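Local coordinates for protein putative aldolase (Bacteroides vulgatus ATCC 8482, PDB 3DXI) that is a putative aldolase of undetermined function whose N-terminal domain folds as a TIM barrel related to the HMGL-like family, at residues Gly167-Lys172 / Val189-His194; Asn203-Ile208 / Glu232-Tyr237. All coordinates share one frame; numbering follows the deposited sequence.

Contact 1: Gly167-Lys172 / Val189-His194; sequences GGITPK and VGFHGH
Gly167 and His194 come together around the carboxylate of Asp164, which grips backbone N-H groups of both segments: OD1 accepts from Ile169 N and, more weakly, from Gly167 N and Gly168 N, while OD2 takes His194 N. A water can donate to His194 O at 2.8 Å; its bond to Gly167 O, at 3.4 Å, is weak, and it may lack protons for both. His194 CB packs 3.6 Å from Gly167 CA, where the chains run closest (Gly167 CA to His194 CA 4.4 Å). With CG beside the backbone N (chi1 -78°), the imidazole leads away from Gly167 toward His192, whose NE2 lies in the ring plane at the edge, 3.8 Å from His194 NE2. The His-Gly-His at the C-terminal end of strand 189-192 resembles the His-X-His that binds a metal in HMGL-like relatives; a like role here is only inferred.

The apolar part is slighter. Ile169 presents its CG2 methyl to the edge of the Phe191 ring, near the ring plane and 4.1 Å from Phe191 CZ, whereas the rest of the isoleucine leads away to Val174. One face of the same ring carries Gly193 N, 3.5 Å above it and toward the rim. The contact closes a beta-alpha-beta crossover: the loop after strand 159-163 folds against the C-terminal end of strand 189-192 before helix 171-184 starts at the N-cap Thr170, and helix 200-209 packs against Phe191.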
loop_
_atom_site.group_PDB
_atom_site.type_symbol
_atom_site.label_atom_id
_atom_site.label_comp_id
_atom_site.label_asym_id
_atom_site.label_seq_id
_atom_site.Cartn_x
_atom_site.Cartn_y
_atom_site.Cartn_z
ATOM N N GLY A 167 11.771 -5.100 -1.774
ATOM C CA GLY A 167 10.397 -4.657 -1.630
ATOM C C GLY A 167 9.518 -5.297 -2.689
ATOM O O GLY A 167 8.561 -4.687 -3.175
ATOM N N GLY A 168 9.855 -6.531 -3.054
ATOM C CA GLY A 168 9.089 -7.244 -4.059
ATOM C C GLY A 168 8.589 -8.604 -3.604
ATOM O O GLY A 168 7.978 -9.332 -4.379
ATOM N N ILE A 169 8.843 -8.951 -2.346
ATOM C CA ILE A 169 8.403 -10.238 -1.816
ATOM C C ILE A 169 6.873 -10.249 -1.656
ATOM O O ILE A 169 6.277 -9.253 -1.250
ATOM C CB ILE A 169 9.095 -10.536 -0.453
ATOM C CG1 ILE A 169 9.100 -12.041 -0.189
ATOM C CG2 ILE A 169 8.396 -9.800 0.680
ATOM C CD1 ILE A 169 10.009 -12.802 -1.115
ATOM N N THR A 170 6.243 -11.373 -1.991
ATOM C CA THR A 170 4.790 -11.509 -1.897
ATOM C C THR A 170 4.378 -12.330 -0.671
ATOM O O THR A 170 5.196 -13.039 -0.092
ATOM C CB THR A 170 4.218 -12.195 -3.159
ATOM O OG1 THR A 170 4.732 -13.531 -3.252
ATOM C CG2 THR A 170 4.604 -11.415 -4.409
ATOM N N PRO A 171 3.098 -12.249 -0.269
ATOM C CA PRO A 171 2.587 -12.986 0.893
ATOM C C PRO A 171 2.891 -14.483 0.834
ATOM O O PRO A 171 3.311 -15.076 1.829
ATOM C CB PRO A 171 1.087 -12.698 0.853
ATOM C CG PRO A 171 1.029 -11.337 0.244
ATOM C CD PRO A 171 2.029 -11.437 -0.878
ATOM N N LYS A 172 2.670 -15.093 -0.329
ATOM C CA LYS A 172 2.938 -16.520 -0.502
ATOM C C LYS A 172 4.401 -16.835 -0.205
ATOM O O LYS A 172 4.697 -17.785 0.512
ATOM C CB LYS A 172 2.609 -16.966 -1.931
ATOM C CG LYS A 172 2.869 -18.443 -2.189
ATOM C CD LYS A 172 2.549 -18.839 -3.631
ATOM C CE LYS A 172 2.594 -20.359 -3.806
ATOM N NZ LYS A 172 2.181 -20.810 -5.170
ATOM N N VAL A 189 11.909 -15.631 14.901
ATOM C CA VAL A 189 12.041 -15.099 13.548
ATOM C C VAL A 189 11.304 -13.774 13.390
ATOM O O VAL A 189 10.269 -13.543 14.023
ATOM C CB VAL A 189 11.500 -16.102 12.500
ATOM C CG1 VAL A 189 11.684 -15.549 11.094
ATOM C CG2 VAL A 189 12.218 -17.447 12.651
ATOM N N GLY A 190 11.855 -12.904 12.546
ATOM C CA GLY A 190 11.237 -11.614 12.292
ATOM C C GLY A 190 11.146 -11.309 10.806
ATOM O O GLY A 190 11.744 -12.002 9.974
ATOM N N PHE A 191 10.393 -10.265 10.473
ATOM C CA PHE A 191 10.217 -9.839 9.093
ATOM C C PHE A 191 10.327 -8.323 8.990
ATOM O O PHE A 191 9.748 -7.586 9.799
ATOM C CB PHE A 191 8.843 -10.259 8.567
ATOM C CG PHE A 191 8.545 -9.749 7.176
ATOM C CD1 PHE A 191 9.254 -10.238 6.069
ATOM C CD2 PHE A 191 7.575 -8.765 6.972
ATOM C CE1 PHE A 191 9.001 -9.755 4.783
ATOM C CE2 PHE A 191 7.308 -8.271 5.688
ATOM C CZ PHE A 191 8.022 -8.767 4.587
ATOM N N HIS A 192 11.080 -7.861 8.001
ATOM C CA HIS A 192 11.234 -6.431 7.759
ATOM C C HIS A 192 10.871 -6.217 6.294
ATOM O O HIS A 192 11.669 -6.489 5.395
ATOM C CB HIS A 192 12.670 -5.970 8.027
ATOM C CG HIS A 192 12.868 -4.493 7.861
ATOM N ND1 HIS A 192 13.488 -3.711 8.813
ATOM C CD2 HIS A 192 12.544 -3.656 6.845
ATOM C CE1 HIS A 192 13.539 -2.461 8.390
ATOM N NE2 HIS A 192 12.974 -2.400 7.198
ATOM N N GLY A 193 9.656 -5.742 6.054
ATOM C CA GLY A 193 9.234 -5.545 4.685
ATOM C C GLY A 193 9.439 -4.142 4.165
ATOM O O GLY A 193 9.493 -3.181 4.937
ATOM N N HIS A 194 9.586 -4.023 2.850
ATOM C CA HIS A 194 9.723 -2.715 2.225
ATOM C C HIS A 194 8.431 -2.466 1.462
ATOM O O HIS A 194 7.721 -3.416 1.102
ATOM C CB HIS A 194 10.935 -2.672 1.301
ATOM C CG HIS A 194 12.233 -2.522 2.031
ATOM N ND1 HIS A 194 13.453 -2.528 1.391
ATOM C CD2 HIS A 194 12.499 -2.354 3.346
ATOM C CE1 HIS A 194 14.415 -2.372 2.283
ATOM N NE2 HIS A 194 13.863 -2.264 3.477
HETATM O O HOH W 1 5.967 -4.086 -1.041
#

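Contact 2: Asn203-Ile208 / Glu232-Tyr237; sequences NSITAI and ELLLTY
Ile205 lies over one face of the Tyr237 ring and supplies most of the touching atoms. Its CG1 makes a CH-pi contact 4.2 Å from the centroid of the Tyr237 ring, 28° off the normal, so the methylene sits above the ring but shifted toward one side of it. The shift is toward the CD2-CE2 side: Ile205 CD1 approaches Tyr237 CD2 to 3.4 Å, a tight fit, and Ile205 CG2 rests 3.8 Å from Tyr237 CE2. Tyr237 has CG anti to its own nitrogen (chi1 -166°), which carries the ring across to the other helix. Beside this pair, Leu234 pushes a single methyl, CD1, toward both isoleucines, 4.2 Å from Ile205 CD1 and 4.0 Å from Ile208 CD1. Ile208, extended about CB-CG1, brings its CD1 methyl to it at an oblique crossing.

The backbones stand well apart, the short axes approaching to 11.3 Å with a crossing angle of -48°, and the long side chains bridge the gap. These are successive helices in the outer layer of the TIM barrel, and strand 214-217 runs between them in sequence; its Ile215 touches Ser204, Ile208 and Leu234 from the barrel side. Further out, Ser204 OG is bonded to Gly200 O one turn back. On the other helix Glu232 O receives two donors from Thr236, the backbone N and OG1 (2.9 Å from Glu232 O), from opposite faces of the carbonyl plane. The Glu232 carboxylate holds Thr220 N through OE1. Tyr237 also stacks with the ring of His241 on its own helix, and Thr170 of the second subunit packs against it.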
loop_
_atom_site.group_PDB
_atom_site.type_symbol
_atom_site.label_atom_id
_atom_site.label_comp_id
_atom_site.label_asym_id
_atom_site.label_seq_id
_atom_site.Cartn_x
_atom_site.Cartn_y
_atom_site.Cartn_z
ATOM N N ASN A 203 2.098 -8.482 3.857
ATOM C CA ASN A 203 3.160 -9.469 4.065
ATOM C C ASN A 203 3.353 -9.654 5.576
ATOM O O ASN A 203 3.498 -10.774 6.061
ATOM C CB ASN A 203 4.497 -9.010 3.466
ATOM C CG ASN A 203 4.562 -9.165 1.958
ATOM O OD1 ASN A 203 3.900 -10.021 1.378
ATOM N ND2 ASN A 203 5.391 -8.351 1.320
ATOM N N SER A 204 3.362 -8.546 6.312
ATOM C CA SER A 204 3.549 -8.590 7.762
ATOM C C SER A 204 2.394 -9.309 8.463
ATOM O O SER A 204 2.613 -10.142 9.340
ATOM C CB SER A 204 3.710 -7.172 8.320
ATOM O OG SER A 204 4.797 -6.500 7.691
ATOM N N ILE A 205 1.165 -8.997 8.075
ATOM C CA ILE A 205 0.017 -9.653 8.680
ATOM C C ILE A 205 0.067 -11.154 8.379
ATOM O O ILE A 205 -0.297 -11.977 9.221
ATOM C CB ILE A 205 -1.310 -9.059 8.150
ATOM C CG1 ILE A 205 -1.395 -7.573 8.512
ATOM C CG2 ILE A 205 -2.502 -9.812 8.744
ATOM C CD1 ILE A 205 -1.336 -7.291 10.010
ATOM N N THR A 206 0.529 -11.504 7.181
ATOM C CA THR A 206 0.633 -12.901 6.764
ATOM C C THR A 206 1.621 -13.637 7.671
ATOM O O THR A 206 1.365 -14.764 8.104
ATOM C CB THR A 206 1.099 -13.007 5.285
ATOM O OG1 THR A 206 0.107 -12.428 4.428
ATOM C CG2 THR A 206 1.310 -14.459 4.889
ATOM N N ALA A 207 2.741 -12.983 7.964
ATOM C CA ALA A 207 3.764 -13.552 8.830
ATOM C C ALA A 207 3.221 -13.647 10.254
ATOM O O ALA A 207 3.378 -14.678 10.927
ATOM C CB ALA A 207 5.025 -12.686 8.794
ATOM N N ILE A 208 2.573 -12.580 10.708
ATOM C CA ILE A 208 2.004 -12.554 12.052
ATOM C C ILE A 208 1.039 -13.727 12.258
ATOM O O ILE A 208 1.138 -14.459 13.251
ATOM C CB ILE A 208 1.257 -11.217 12.331
ATOM C CG1 ILE A 208 2.274 -10.069 12.439
ATOM C CG2 ILE A 208 0.437 -11.322 13.621
ATOM C CD1 ILE A 208 1.670 -8.674 12.586
ATOM N N GLU A 232 2.128 3.111 11.772
ATOM C CA GLU A 232 0.747 3.512 12.037
ATOM C C GLU A 232 -0.250 2.615 11.308
ATOM O O GLU A 232 -1.355 2.388 11.799
ATOM C CB GLU A 232 0.508 4.978 11.633
ATOM C CG GLU A 232 0.768 5.274 10.152
ATOM C CD GLU A 232 2.171 5.768 9.902
ATOM O OE1 GLU A 232 3.091 5.352 10.641
ATOM O OE2 GLU A 232 2.358 6.568 8.959
ATOM N N LEU A 233 0.130 2.115 10.134
ATOM C CA LEU A 233 -0.767 1.239 9.380
ATOM C C LEU A 233 -0.841 -0.123 10.063
ATOM O O LEU A 233 -1.909 -0.728 10.155
ATOM C CB LEU A 233 -0.285 1.067 7.936
ATOM C CG LEU A 233 -1.171 0.191 7.045
ATOM C CD1 LEU A 233 -2.611 0.685 7.091
ATOM C CD2 LEU A 233 -0.656 0.229 5.617
ATOM N N LEU A 234 0.303 -0.601 10.540
ATOM C CA LEU A 234 0.362 -1.886 11.232
ATOM C C LEU A 234 -0.509 -1.852 12.485
ATOM O O LEU A 234 -1.360 -2.717 12.673
ATOM C CB LEU A 234 1.802 -2.216 11.626
ATOM C CG LEU A 234 2.062 -3.466 12.471
ATOM C CD1 LEU A 234 1.554 -4.714 11.753
ATOM C CD2 LEU A 234 3.563 -3.573 12.747
ATOM N N LEU A 235 -0.296 -0.840 13.326
ATOM C CA LEU A 235 -1.046 -0.698 14.572
ATOM C C LEU A 235 -2.539 -0.519 14.339
ATOM O O LEU A 235 -3.356 -1.063 15.079
ATOM C CB LEU A 235 -0.515 0.479 15.396
ATOM C CG LEU A 235 0.933 0.361 15.874
ATOM C CD1 LEU A 235 1.279 1.570 16.735
ATOM C CD2 LEU A 235 1.124 -0.926 16.667
ATOM N N THR A 236 -2.904 0.259 13.329
ATOM C CA THR A 236 -4.319 0.450 13.042
ATOM C C THR A 236 -4.958 -0.890 12.687
ATOM O O THR A 236 -6.016 -1.236 13.210
ATOM C CB THR A 236 -4.534 1.438 11.883
ATOM O OG1 THR A 236 -4.151 2.751 12.311
ATOM C CG2 THR A 236 -5.998 1.469 11.470
ATOM N N TYR A 237 -4.297 -1.649 11.815
ATOM C CA TYR A 237 -4.804 -2.953 11.394
ATOM C C TYR A 237 -4.928 -3.927 12.569
ATOM O O TYR A 237 -5.959 -4.583 12.734
ATOM C CB TYR A 237 -3.892 -3.580 10.336
ATOM C CG TYR A 237 -4.534 -4.760 9.628
ATOM C CD1 TYR A 237 -5.253 -4.577 8.446
ATOM C CD2 TYR A 237 -4.468 -6.047 10.167
ATOM C CE1 TYR A 237 -5.893 -5.638 7.819
ATOM C CE2 TYR A 237 -5.109 -7.125 9.544
ATOM C CZ TYR A 237 -5.820 -6.906 8.371
ATOM O OH TYR A 237 -6.469 -7.942 7.741
#

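In the fold
Contacts 1 and 2 follow one another along the chain, their centres 11 Å apart: strand 189-192 of the first leads into helix 200-209 of the second. Asn203 joins them directly, its ND2 making a probable hydrogen bond of 2.9 Å to Ile169 O, while Ser204 OG packs 3.7 Å from Phe191 CD2. Contact 1 lies at the C-terminal rim of the barrel strands, where TIM barrels carry their active sites, and contact 2 in the helical layer around the barrel. The two also meet across the dimer, where Thr170 of one subunit packs on Tyr237 of the other; separately, Pro171 reaches helix 200-209 of the second subunit at Ile202, just before residues 203-208.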